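Local coordinates for lysozyme (PDB 6UKC), which probably hydrolyses the beta-1,4 linkages of bacterial peptidoglycan and chitodextrins, at residues Cys10-Leu15 / Ser38-Ala43; Lys28-Ile33 / Gly56-Asn61; Ile60-Lys63 / Asp69-Lys72; Lys63-Ser68 / Asn73-Pro78; Glu95-Asp100 / Ser112-Tyr117. All coordinates share one frame; numbering follows the deposited sequence.

The five contacts run from the helical body of the enzyme to the long loop of the beta domain, the two parts between which the substrate cleft of C-type lysozymes lies. Contact 2 is about 2 Å from the chain centre, and the centres of contacts 1 and 5 each lie about 9 Å from that of contact 2. Contact 2 touches contact 1 through Ser38 OG and Ile57 O (2.7 Å, a probable hydrogen bond) and contact 5 through Phe58 O and Trp114 NE1 (2.9 Å, likewise). Contacts 3 and 4, with centres about 5 Å apart, share Lys63. Contact 4 reaches contact 5 where Trp65 CD2 meets Ile97 CG1 at 3.4 Å. Contacts 1 and 3 are about 23 Å apart between centres.

Contact 1 (Cys10-Leu15 / Ser38-Ala43); sequences CEFAEL and SSFNTA
The phenyl rings of Phe12 and Phe40 carry the contact, and CD2 of Phe12 arrives at the edge of the Phe40 ring, close to its plane. The planes are inclined by 57° and the ring centroids are 5.8 Å apart, values that fit neither a parallel stack nor a right-angled pair. The touch is narrow: Phe12 CD2 lies 3.8 Å from Phe40 CD1 and 4.0 Å from Phe40 CE1, while Phe12 CB comes to 4.1 Å from the same CD1. On the helix side, Phe12 holds CG anti to its own N (chi1 -174°), which lets the ring reach Phe40 from helix 9-20.

The loop follows helix 24-38 and leads into the beta sheet of the C-type lysozyme fold. A type I' turn from Ser38 to Asn41 reverses the chain, with Ser39 and Phe40 both at positive phi, and is closed by Asn41 N donating to Ser38 O at 3.2 Å. Just beyond it, Ala43 N bonds to Asn41 OD1 at 3.2 Å, an Asx turn in which the donor stands 67° out of the carbonyl plane. Helix 24-38 packs against both rings through Ala34, and Phe7 meets the Phe12 ring as well. Thr42 OG1 is bonded to Lys5 O, which ties the loop to the N-terminal segment.

Contact 2 (Lys28-Ile33 / Gly56-Asn61); sequences KNWVCI and GIFQIN
Trp30 of helix 24-38 and Phe58 of the turn ahead of strand 60-61 make the close part of this contact, their side chains crossing at about a right angle. The shortest approach is between Trp30 CE3 and Phe58 CE1, 3.7 Å. Phe58 CZ also reaches Trp30 CB at 4.1 Å, so the phenyl tip sits where the indole leaves its backbone. The six-membered ring of Trp30 and the phenyl ring are inclined by 52°, with centroids 5.0 Å apart. Trp30 O lies in the plane of the Phe58 ring at its edge, 3.9 Å from Phe58 CE1, and Ile57 CG2 covers part of one ring face.

Ile33 is looser: its CG2 stays 4.3 Å from Phe58 CD1. This side does not open to solvent, because all three residues are buried. Tyr111 and Trp114 meet the Trp30 ring edge-to-face, consistent with the hydrophobic box known from C-type lysozymes, and Ala94 of helix 88-105 touches both Trp30 and Phe58.

Within the turn, Gly56 O accepts both Gln59 N and Gln59 NE2, the latter at 2.8 Å on a lone pair, while Gln59 OE1 is bonded to Asn46. Gln59 and Ile60 form a G1 beta bulge against strand 53-55. With no hydrogen bond joining the segments, cohesion probably rests on van der Waals contact and burial of apolar surface, with at most a slight contribution from the ring edge that Phe58 turns to the Trp30 carbonyl.

Contact 3 (Ile60-Lys63 / Asp69-Lys72); sequences INNK and DYGK
With chi1 at 58°, Asn62 holds its CG between its backbone N and carbonyl carbon, and Tyr70, with chi1 -175°, extends its ring back across the loop to meet that amide. The two belong to the irregular loop that follows strand 60-61 in the beta domain of the lysozyme fold, here folding back on its own beginning. Asn62 CG comes to 3.7 Å from Tyr70 CD1; the amide lies above the CD1 rim of the ring and nearly parallel to it, the planes being only 18° apart. The amide oxygen OD1 is bonded to Thr53 N on the neighbouring strand, which would hold the group in place. Asn62 C meanwhile lies in the plane of the tyrosine ring, at its edge.

Between the backbones a single hydrogen bond joins the segments, Lys72 N to Lys63 O at 2.8 Å, fairly straight. The same Lys63 O receives a CA-H...O contact from Gly71 CA at 3.3 Å. Nearby, Asn62 O and Tyr70 O, both acceptors, are just 3.0 Å apart, probably an unfavourable pairing. Asn61 OD1 accepts Lys63 N, two residues on, an Asx turn. Bent along its length, the Lys63 side chain brings CE to 3.6 Å from Tyr70 OH.

Contact 4 (Lys63-Ser68 / Asn73-Pro78); sequences KYWCGS and NVCKIP
Tyr64 O, Trp65 O and Ile77 O each accept a backbone N-H from across this contact. Val74 N donates to Tyr64 O at 2.8 Å and 171°. Cys75 N donates to Trp65 O, also at 2.8 Å, and in the other direction Gly67 N donates to Ile77 O at 2.8 Å. Ile77 N is satisfied by a side chain: Asn73 OD1 accepts it at 3.0 Å, tilted 30° from the amide carbonyl plane. With CG anti to its backbone N, Asn73 brings this amide up to the backbone of Cys66 and Gly67, where Asn73 OD1 comes to 3.2 Å from Cys66 CA. Asn73 OD1 and Ile77 O, also 3.0 Å apart, are both acceptors, so no bond joins them.

Both segments belong to the long disulfide-bonded loop of the lysozyme beta domain, and neither is regular strand or helix. A type I turn runs from Asn73 to Lys76, and the Cys66-Cys79 and Cys75-Cys93 disulfides fasten the loop, the second to helix 88-105.

Apolar groups fill in around the bonds. Trp65 and Val74 run alongside each other in the same direction, with Trp65 CE3 3.8 Å from Val74 CB, and Tyr64 CB covers part of one indole face. Both Trp65 and Val74 also touch Asp100 of helix 88-105. Cys66 CB meets Ile77 CG2 at 3.8 Å.

Contact 5 (Glu95-Asp100 / Ser112-Tyr117); sequences ETIRRD and SAWVAY
Helix 88-105 of the lysozyme fold is joined here to the turn that starts helix 115-121, where Trp114 occupies the N-cap position. Ile97 faces Trp114 and Ala113, and its CG2 methyl does most of the touching. That Ile97 methyl lies 3.5 Å from Trp114 CH2 and 3.8 Å from CZ3 of the same ring, so it meets the far corner of the six-membered ring. Ile97 CB follows at 3.8 Å from Trp114 CH2, the two side chains crossing at about a right angle. Ala113 closes on the same methyl, its CB being 3.6 Å from Ile97 CG2. In Ile97 a chi1 of -67° leaves CG2 anti to the backbone N, and this is the branch turned to the indole.

The backbone of the helix also comes near, with Arg98 N 4.2 Å from Trp114 CH2. Ala116 N, in the first turn of helix 115-121, is bonded to Glu37 OE1.

No hydrogen bond crosses between the two segments, so the contact probably rests on van der Waals packing and burial of apolar surface; at the polar end of the indole, the bond that Trp114 NE1 donates to Phe58 O probably fixes how the ring is rotated against the isoleucine.

Contact 1 (Cys10-Leu15 / Ser38-Ala43)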
# COMPACT_ATOMS: atom_id res chain seq x y z
N CYS A 10 -0.77 3.30 -14.55
CA CYS A 10 -2.13 3.66 -15.04
C CYS A 10 -3.04 2.44 -14.95
O CYS A 10 -4.21 2.62 -14.58
CB CYS A 10 -2.06 4.23 -16.45
SG CYS A 10 -1.02 5.71 -16.52
N GLU A 11 -2.53 1.24 -15.21
CA GLU A 11 -3.32 -0.02 -15.05
C GLU A 11 -3.77 -0.16 -13.58
O GLU A 11 -4.92 -0.52 -13.30
CB GLU A 11 -2.47 -1.20 -15.45
CG GLU A 11 -3.22 -2.51 -15.44
CD GLU A 11 -2.32 -3.73 -15.46
OE1 GLU A 11 -2.83 -4.82 -15.25
OE2 GLU A 11 -1.11 -3.57 -15.70
N PHE A 12 -2.86 0.11 -12.67
CA PHE A 12 -3.12 0.05 -11.22
C PHE A 12 -4.11 1.16 -10.86
O PHE A 12 -5.08 0.86 -10.10
CB PHE A 12 -1.83 0.15 -10.43
CG PHE A 12 -1.99 -0.05 -8.95
CD1 PHE A 12 -2.55 -1.21 -8.45
CD2 PHE A 12 -1.61 0.93 -8.06
CE1 PHE A 12 -2.70 -1.39 -7.09
CE2 PHE A 12 -1.78 0.75 -6.70
CZ PHE A 12 -2.32 -0.41 -6.22
N ALA A 13 -3.91 2.39 -11.37
CA ALA A 13 -4.86 3.50 -11.14
C ALA A 13 -6.27 3.11 -11.61
O ALA A 13 -7.23 3.30 -10.80
CB ALA A 13 -4.40 4.78 -11.81
N GLU A 14 -6.41 2.59 -12.84
CA GLU A 14 -7.72 2.22 -13.44
C GLU A 14 -8.35 1.09 -12.61
O GLU A 14 -9.56 1.09 -12.44
CB GLU A 14 -7.57 1.88 -14.93
CG GLU A 14 -7.26 3.09 -15.82
CD GLU A 14 -7.25 2.84 -17.33
OE1 GLU A 14 -6.30 3.28 -18.00
OE2 GLU A 14 -8.19 2.20 -17.84
N LEU A 15 -7.56 0.17 -12.07
CA LEU A 15 -8.10 -0.96 -11.27
C LEU A 15 -8.74 -0.42 -9.99
O LEU A 15 -9.86 -0.89 -9.63
CB LEU A 15 -6.97 -1.92 -10.90
CG LEU A 15 -7.40 -3.02 -9.94
CD1 LEU A 15 -8.34 -3.99 -10.64
CD2 LEU A 15 -6.20 -3.73 -9.35
N SER A 38 7.22 -0.75 -4.06
CA SER A 38 7.30 -2.11 -4.66
C SER A 38 7.41 -2.13 -6.19
O SER A 38 7.45 -3.25 -6.72
CB SER A 38 6.11 -2.90 -4.25
OG SER A 38 4.94 -2.38 -4.88
N SER A 39 7.41 -0.98 -6.88
CA SER A 39 7.26 -0.87 -8.35
C SER A 39 6.01 -1.63 -8.82
O SER A 39 6.08 -2.32 -9.85
CB SER A 39 8.49 -1.34 -9.04
OG SER A 39 9.61 -0.66 -8.52
N PHE A 40 4.92 -1.53 -8.04
CA PHE A 40 3.59 -2.15 -8.33
C PHE A 40 3.71 -3.66 -8.55
O PHE A 40 2.87 -4.23 -9.32
CB PHE A 40 2.95 -1.53 -9.58
CG PHE A 40 2.99 -0.04 -9.66
CD1 PHE A 40 2.02 0.74 -9.03
CD2 PHE A 40 3.97 0.60 -10.40
CE1 PHE A 40 2.02 2.12 -9.16
CE2 PHE A 40 3.97 1.98 -10.53
CZ PHE A 40 3.01 2.73 -9.91
N ASN A 41 4.69 -4.28 -7.90
CA ASN A 41 4.94 -5.74 -7.97
C ASN A 41 4.28 -6.42 -6.76
O ASN A 41 4.78 -6.26 -5.60
CB ASN A 41 6.44 -6.02 -8.09
CG ASN A 41 6.80 -7.49 -7.93
OD1 ASN A 41 6.00 -8.39 -8.22
ND2 ASN A 41 8.01 -7.72 -7.45
N THR A 42 3.22 -7.18 -7.02
CA THR A 42 2.38 -7.83 -5.99
C THR A 42 3.17 -8.90 -5.20
O THR A 42 2.68 -9.29 -4.13
CB THR A 42 1.13 -8.49 -6.60
OG1 THR A 42 1.52 -9.56 -7.47
CG2 THR A 42 0.28 -7.48 -7.35
N ALA A 43 4.30 -9.39 -5.72
CA ALA A 43 5.13 -10.43 -5.08
C ALA A 43 6.40 -9.83 -4.46
O ALA A 43 7.18 -10.62 -3.92
CB ALA A 43 5.46 -11.52 -6.08

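Contact 2 (Lys28-Ile33 / Gly56-Asn61)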
# COMPACT_ATOMS: atom_id res chain seq x y z
N LYS A 28 -4.56 8.60 -6.16
CA LYS A 28 -3.24 9.25 -6.41
C LYS A 28 -2.27 8.86 -5.29
O LYS A 28 -1.07 8.63 -5.59
CB LYS A 28 -3.38 10.77 -6.57
CG LYS A 28 -3.81 11.53 -5.32
CD LYS A 28 -4.25 12.93 -5.67
CE LYS A 28 -4.30 13.87 -4.48
NZ LYS A 28 -4.81 15.19 -4.91
N ASN A 29 -2.77 8.74 -4.06
CA ASN A 29 -1.94 8.38 -2.89
C ASN A 29 -1.54 6.90 -2.99
O ASN A 29 -0.36 6.60 -2.72
CB ASN A 29 -2.61 8.76 -1.57
CG ASN A 29 -2.43 10.23 -1.24
OD1 ASN A 29 -1.31 10.68 -1.09
ND2 ASN A 29 -3.51 11.00 -1.19
N TRP A 30 -2.46 5.99 -3.33
CA TRP A 30 -2.09 4.55 -3.32
C TRP A 30 -1.13 4.27 -4.49
O TRP A 30 -0.12 3.53 -4.29
CB TRP A 30 -3.32 3.61 -3.30
CG TRP A 30 -4.09 3.60 -2.02
CD1 TRP A 30 -5.45 3.75 -1.89
CD2 TRP A 30 -3.60 3.37 -0.67
NE1 TRP A 30 -5.83 3.67 -0.58
CE2 TRP A 30 -4.72 3.44 0.20
CE3 TRP A 30 -2.33 3.13 -0.11
CZ2 TRP A 30 -4.61 3.28 1.58
CZ3 TRP A 30 -2.22 2.99 1.25
CH2 TRP A 30 -3.34 3.05 2.08
N VAL A 31 -1.38 4.85 -5.66
CA VAL A 31 -0.49 4.66 -6.84
C VAL A 31 0.95 5.08 -6.48
O VAL A 31 1.95 4.31 -6.75
CB VAL A 31 -1.03 5.43 -8.06
CG1 VAL A 31 -0.03 5.48 -9.20
CG2 VAL A 31 -2.36 4.85 -8.54
N CYS A 32 1.09 6.28 -5.91
CA CYS A 32 2.41 6.86 -5.55
C CYS A 32 3.12 5.91 -4.56
O CYS A 32 4.35 5.60 -4.78
CB CYS A 32 2.28 8.25 -4.96
SG CYS A 32 3.89 9.06 -4.78
N ILE A 33 2.39 5.50 -3.50
CA ILE A 33 2.94 4.62 -2.43
C ILE A 33 3.38 3.30 -3.07
O ILE A 33 4.55 2.92 -2.81
CB ILE A 33 1.97 4.43 -1.26
CG1 ILE A 33 1.83 5.75 -0.49
CG2 ILE A 33 2.42 3.30 -0.35
CD1 ILE A 33 0.62 5.79 0.41
N GLY A 56 4.19 -7.68 -0.31
CA GLY A 56 3.30 -7.27 -1.42
C GLY A 56 3.56 -5.86 -1.92
O GLY A 56 4.56 -5.25 -1.56
N ILE A 57 2.62 -5.37 -2.71
CA ILE A 57 2.63 -4.06 -3.43
C ILE A 57 2.70 -2.89 -2.44
O ILE A 57 3.21 -1.80 -2.87
CB ILE A 57 1.39 -3.99 -4.35
CG1 ILE A 57 1.50 -2.84 -5.36
CG2 ILE A 57 0.09 -3.91 -3.54
CD1 ILE A 57 0.65 -3.04 -6.57
N PHE A 58 2.24 -3.06 -1.19
CA PHE A 58 2.22 -2.00 -0.13
C PHE A 58 3.24 -2.32 0.97
O PHE A 58 3.26 -1.57 1.99
CB PHE A 58 0.81 -1.78 0.44
CG PHE A 58 -0.20 -1.25 -0.55
CD1 PHE A 58 0.06 -0.13 -1.33
CD2 PHE A 58 -1.46 -1.81 -0.65
CE1 PHE A 58 -0.88 0.38 -2.20
CE2 PHE A 58 -2.41 -1.30 -1.53
CZ PHE A 58 -2.11 -0.21 -2.32
N GLN A 59 4.05 -3.37 0.77
CA GLN A 59 5.20 -3.71 1.65
C GLN A 59 4.75 -3.58 3.10
O GLN A 59 5.38 -2.83 3.85
CB GLN A 59 6.39 -2.82 1.26
CG GLN A 59 7.00 -3.23 -0.07
CD GLN A 59 7.66 -4.56 0.12
OE1 GLN A 59 8.67 -4.65 0.83
NE2 GLN A 59 7.08 -5.60 -0.47
N ILE A 60 3.69 -4.29 3.46
CA ILE A 60 3.10 -4.29 4.82
C ILE A 60 3.90 -5.27 5.69
O ILE A 60 4.16 -6.42 5.21
CB ILE A 60 1.61 -4.66 4.75
CG1 ILE A 60 0.80 -3.58 4.03
CG2 ILE A 60 1.08 -4.94 6.14
CD1 ILE A 60 -0.45 -4.07 3.38
N ASN A 61 4.21 -4.83 6.91
CA ASN A 61 5.22 -5.43 7.83
C ASN A 61 4.51 -6.44 8.75
O ASN A 61 3.49 -6.03 9.36
CB ASN A 61 5.94 -4.35 8.64
CG ASN A 61 7.12 -4.91 9.41
OD1 ASN A 61 7.01 -5.18 10.61
ND2 ASN A 61 8.24 -5.13 8.73

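Contact 3 (Ile60-Lys63 / Asp69-Lys72)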
# COMPACT_ATOMS: atom_id res chain seq x y z
N ILE A 60 3.69 -4.29 3.46
CA ILE A 60 3.10 -4.29 4.82
C ILE A 60 3.90 -5.27 5.69
O ILE A 60 4.16 -6.42 5.21
CB ILE A 60 1.61 -4.66 4.75
CG1 ILE A 60 0.80 -3.58 4.03
CG2 ILE A 60 1.08 -4.94 6.14
CD1 ILE A 60 -0.45 -4.07 3.38
N ASN A 61 4.21 -4.83 6.91
CA ASN A 61 5.22 -5.43 7.83
C ASN A 61 4.51 -6.44 8.75
O ASN A 61 3.49 -6.03 9.36
CB ASN A 61 5.94 -4.35 8.64
CG ASN A 61 7.12 -4.91 9.41
OD1 ASN A 61 7.01 -5.18 10.61
ND2 ASN A 61 8.24 -5.13 8.73
N ASN A 62 5.05 -7.66 8.88
CA ASN A 62 4.44 -8.76 9.71
C ASN A 62 4.59 -8.50 11.23
O ASN A 62 3.97 -9.26 12.02
CB ASN A 62 4.98 -10.15 9.35
CG ASN A 62 6.48 -10.29 9.48
OD1 ASN A 62 7.18 -9.30 9.64
ND2 ASN A 62 6.97 -11.52 9.42
N LYS A 63 5.35 -7.48 11.67
CA LYS A 63 5.50 -7.18 13.12
C LYS A 63 4.16 -6.73 13.71
O LYS A 63 3.95 -7.05 14.90
CB LYS A 63 6.59 -6.15 13.43
CG LYS A 63 6.70 -5.81 14.92
CD LYS A 63 8.10 -5.48 15.45
CE LYS A 63 8.92 -6.72 15.71
NZ LYS A 63 9.86 -6.57 16.86
N ASP A 69 1.81 -15.90 13.48
CA ASP A 69 3.00 -16.58 14.07
C ASP A 69 4.07 -15.57 14.53
O ASP A 69 4.87 -15.95 15.39
CB ASP A 69 3.58 -17.58 13.06
CG ASP A 69 3.97 -16.92 11.76
OD1 ASP A 69 3.05 -16.49 11.02
OD2 ASP A 69 5.18 -16.78 11.53
N TYR A 70 4.06 -14.33 14.03
CA TYR A 70 5.11 -13.31 14.31
C TYR A 70 4.46 -11.97 14.67
O TYR A 70 3.58 -11.51 13.93
CB TYR A 70 6.03 -13.17 13.10
CG TYR A 70 7.19 -12.25 13.34
CD1 TYR A 70 7.06 -10.89 13.13
CD2 TYR A 70 8.41 -12.72 13.83
CE1 TYR A 70 8.10 -10.01 13.38
CE2 TYR A 70 9.46 -11.86 14.08
CZ TYR A 70 9.31 -10.50 13.85
OH TYR A 70 10.30 -9.61 14.08
N GLY A 71 4.92 -11.34 15.75
CA GLY A 71 4.46 -10.01 16.21
C GLY A 71 2.96 -10.00 16.46
O GLY A 71 2.46 -10.99 17.02
N LYS A 72 2.26 -8.94 16.07
CA LYS A 72 0.77 -8.85 16.11
C LYS A 72 0.22 -9.08 14.69
O LYS A 72 1.00 -9.22 13.74
CB LYS A 72 0.32 -7.49 16.67
CG LYS A 72 0.85 -7.13 18.05
CD LYS A 72 0.24 -7.94 19.16
CE LYS A 72 0.84 -7.62 20.52
NZ LYS A 72 0.54 -8.66 21.54

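Contact 4 (Lys63-Ser68 / Asn73-Pro78)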
# COMPACT_ATOMS: atom_id res chain seq x y z
N LYS A 63 5.35 -7.48 11.67
CA LYS A 63 5.50 -7.18 13.12
C LYS A 63 4.16 -6.73 13.71
O LYS A 63 3.95 -7.05 14.90
CB LYS A 63 6.59 -6.15 13.43
CG LYS A 63 6.70 -5.81 14.92
CD LYS A 63 8.10 -5.48 15.45
CE LYS A 63 8.92 -6.72 15.71
NZ LYS A 63 9.86 -6.57 16.86
N TYR A 64 3.29 -6.02 12.95
CA TYR A 64 2.03 -5.40 13.47
C TYR A 64 0.77 -5.86 12.72
O TYR A 64 -0.29 -5.98 13.33
CB TYR A 64 2.14 -3.87 13.39
CG TYR A 64 3.44 -3.31 13.92
CD1 TYR A 64 3.70 -3.29 15.28
CD2 TYR A 64 4.43 -2.87 13.05
CE1 TYR A 64 4.91 -2.81 15.77
CE2 TYR A 64 5.64 -2.38 13.53
CZ TYR A 64 5.88 -2.35 14.89
OH TYR A 64 7.06 -1.87 15.36
N TRP A 65 0.87 -6.09 11.41
CA TRP A 65 -0.26 -5.92 10.46
C TRP A 65 -0.80 -7.26 9.98
O TRP A 65 -2.04 -7.41 9.95
CB TRP A 65 0.16 -5.02 9.29
CG TRP A 65 0.61 -3.66 9.74
CD1 TRP A 65 1.86 -3.12 9.58
CD2 TRP A 65 -0.15 -2.67 10.47
NE1 TRP A 65 1.91 -1.86 10.12
CE2 TRP A 65 0.69 -1.56 10.68
CE3 TRP A 65 -1.45 -2.61 10.95
CZ2 TRP A 65 0.28 -0.43 11.37
CZ3 TRP A 65 -1.87 -1.48 11.60
CH2 TRP A 65 -1.02 -0.41 11.82
N CYS A 66 0.07 -8.21 9.64
CA CYS A 66 -0.34 -9.57 9.21
C CYS A 66 0.45 -10.65 9.97
O CYS A 66 1.51 -10.31 10.55
CB CYS A 66 -0.14 -9.74 7.72
SG CYS A 66 1.58 -9.45 7.27
N GLY A 67 -0.06 -11.89 9.94
CA GLY A 67 0.69 -13.10 10.31
C GLY A 67 0.50 -13.46 11.77
O GLY A 67 1.08 -12.75 12.60
N SER A 68 -0.26 -14.52 12.07
CA SER A 68 -0.51 -15.12 13.42
C SER A 68 0.79 -15.41 14.18
O SER A 68 0.83 -15.19 15.40
CB SER A 68 -1.31 -16.40 13.28
OG SER A 68 -2.69 -16.12 13.09
N ASN A 73 -1.11 -9.08 14.59
CA ASN A 73 -1.90 -9.37 13.36
C ASN A 73 -3.10 -8.41 13.30
O ASN A 73 -4.25 -8.90 13.25
CB ASN A 73 -2.30 -10.85 13.35
CG ASN A 73 -2.76 -11.34 11.99
OD1 ASN A 73 -2.73 -10.60 11.01
ND2 ASN A 73 -3.19 -12.59 11.92
N VAL A 74 -2.87 -7.09 13.29
CA VAL A 74 -4.01 -6.12 13.38
C VAL A 74 -4.99 -6.37 12.23
O VAL A 74 -6.20 -6.34 12.47
CB VAL A 74 -3.54 -4.66 13.43
CG1 VAL A 74 -4.68 -3.68 13.18
CG2 VAL A 74 -2.87 -4.35 14.77
N CYS A 75 -4.51 -6.68 11.03
CA CYS A 75 -5.36 -6.89 9.83
C CYS A 75 -6.01 -8.28 9.85
O CYS A 75 -6.86 -8.54 8.94
CB CYS A 75 -4.58 -6.68 8.55
SG CYS A 75 -4.18 -4.95 8.24
N LYS A 76 -5.61 -9.12 10.81
CA LYS A 76 -6.20 -10.47 11.05
C LYS A 76 -6.15 -11.27 9.75
O LYS A 76 -7.20 -11.77 9.32
CB LYS A 76 -7.62 -10.32 11.62
CG LYS A 76 -7.63 -9.83 13.07
CD LYS A 76 -6.98 -10.81 14.05
CE LYS A 76 -6.05 -10.17 15.09
NZ LYS A 76 -6.80 -9.56 16.22
N ILE A 77 -4.97 -11.34 9.16
CA ILE A 77 -4.74 -11.95 7.83
C ILE A 77 -3.35 -12.58 7.83
O ILE A 77 -2.41 -12.02 8.41
CB ILE A 77 -4.96 -10.88 6.74
CG1 ILE A 77 -5.24 -11.50 5.37
CG2 ILE A 77 -3.80 -9.89 6.66
CD1 ILE A 77 -6.65 -11.99 5.22
N PRO A 78 -3.21 -13.79 7.22
CA PRO A 78 -1.90 -14.31 6.83
C PRO A 78 -1.22 -13.37 5.81
O PRO A 78 -1.86 -12.97 4.80
CB PRO A 78 -2.16 -15.70 6.20
CG PRO A 78 -3.66 -15.79 5.99
CD PRO A 78 -4.31 -14.67 6.78

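Contact 5 (Glu95-Asp100 / Ser112-Tyr117)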
# COMPACT_ATOMS: atom_id res chain seq x y z
N GLU A 95 -5.85 0.21 4.05
CA GLU A 95 -6.85 1.19 4.56
C GLU A 95 -6.93 1.12 6.09
O GLU A 95 -7.22 2.17 6.69
CB GLU A 95 -8.22 0.91 3.96
CG GLU A 95 -8.26 1.27 2.49
CD GLU A 95 -9.58 0.99 1.80
OE1 GLU A 95 -9.87 1.66 0.81
OE2 GLU A 95 -10.29 0.09 2.27
N THR A 96 -6.77 -0.07 6.68
CA THR A 96 -6.69 -0.24 8.15
C THR A 96 -5.41 0.41 8.70
O THR A 96 -5.48 1.04 9.80
CB THR A 96 -6.72 -1.73 8.53
OG1 THR A 96 -7.98 -2.19 8.08
CG2 THR A 96 -6.56 -1.99 10.02
N ILE A 97 -4.27 0.21 8.02
CA ILE A 97 -2.99 0.86 8.43
C ILE A 97 -3.18 2.39 8.40
O ILE A 97 -2.86 3.04 9.41
CB ILE A 97 -1.81 0.39 7.55
CG1 ILE A 97 -1.51 -1.09 7.79
CG2 ILE A 97 -0.58 1.27 7.75
CD1 ILE A 97 -0.56 -1.68 6.81
N ARG A 98 -3.73 2.92 7.30
CA ARG A 98 -4.09 4.35 7.16
C ARG A 98 -5.07 4.77 8.27
O ARG A 98 -4.85 5.80 8.89
CB ARG A 98 -4.71 4.65 5.79
CG ARG A 98 -4.72 6.14 5.46
CD ARG A 98 -5.54 6.50 4.23
NE ARG A 98 -6.88 5.96 4.34
CZ ARG A 98 -7.59 5.45 3.35
NH1 ARG A 98 -7.10 5.41 2.12
NH2 ARG A 98 -8.80 4.97 3.59
N ARG A 99 -6.12 3.98 8.52
CA ARG A 99 -7.15 4.32 9.54
C ARG A 99 -6.46 4.41 10.91
O ARG A 99 -6.62 5.47 11.57
CB ARG A 99 -8.33 3.35 9.53
CG ARG A 99 -9.46 3.76 10.46
CD ARG A 99 -10.67 2.85 10.42
NE ARG A 99 -10.35 1.48 10.01
CZ ARG A 99 -10.44 0.99 8.76
NH1 ARG A 99 -10.87 1.73 7.76
NH2 ARG A 99 -10.12 -0.27 8.53
N ASP A 100 -5.70 3.40 11.31
CA ASP A 100 -5.10 3.38 12.68
C ASP A 100 -4.06 4.50 12.84
O ASP A 100 -4.07 5.20 13.90
CB ASP A 100 -4.48 2.01 12.99
CG ASP A 100 -5.55 0.94 13.20
OD1 ASP A 100 -6.75 1.23 12.95
OD2 ASP A 100 -5.18 -0.17 13.62
N SER A 112 1.41 8.41 6.53
CA SER A 112 2.76 8.64 7.11
C SER A 112 3.32 7.33 7.69
O SER A 112 4.51 7.32 8.02
CB SER A 112 2.76 9.77 8.10
OG SER A 112 2.12 9.42 9.31
N ALA A 113 2.54 6.24 7.72
CA ALA A 113 2.98 4.87 8.11
C ALA A 113 3.93 4.29 7.05
O ALA A 113 4.65 3.32 7.39
CB ALA A 113 1.78 3.97 8.30
N TRP A 114 3.95 4.86 5.84
CA TRP A 114 4.81 4.39 4.72
C TRP A 114 6.04 5.28 4.54
O TRP A 114 5.86 6.50 4.34
CB TRP A 114 3.99 4.33 3.42
CG TRP A 114 3.12 3.12 3.33
CD1 TRP A 114 3.47 1.91 2.81
CD2 TRP A 114 1.76 3.00 3.77
NE1 TRP A 114 2.42 1.04 2.90
CE2 TRP A 114 1.35 1.68 3.47
CE3 TRP A 114 0.84 3.87 4.35
CZ2 TRP A 114 0.07 1.22 3.76
CZ3 TRP A 114 -0.43 3.41 4.64
CH2 TRP A 114 -0.80 2.10 4.34
N VAL A 115 7.22 4.66 4.54
CA VAL A 115 8.53 5.34 4.29
C VAL A 115 8.46 5.99 2.90
O VAL A 115 8.82 7.17 2.81
CB VAL A 115 9.71 4.36 4.46
CG1 VAL A 115 11.05 5.04 4.26
CG2 VAL A 115 9.69 3.69 5.83
N ALA A 116 7.94 5.30 1.88
CA ALA A 116 7.85 5.86 0.50
C ALA A 116 6.96 7.10 0.49
O ALA A 116 7.24 8.04 -0.29
CB ALA A 116 7.36 4.83 -0.49
N TYR A 117 5.90 7.11 1.31
CA TYR A 117 4.94 8.25 1.35
C TYR A 117 5.68 9.48 1.87
O TYR A 117 5.57 10.55 1.26
CB TYR A 117 3.67 7.95 2.17
CG TYR A 117 2.80 9.18 2.31
CD1 TYR A 117 1.96 9.59 1.28
CD2 TYR A 117 2.89 9.98 3.43
CE1 TYR A 117 1.20 10.74 1.39
CE2 TYR A 117 2.13 11.13 3.56
CZ TYR A 117 1.28 11.51 2.53
OH TYR A 117 0.53 12.64 2.66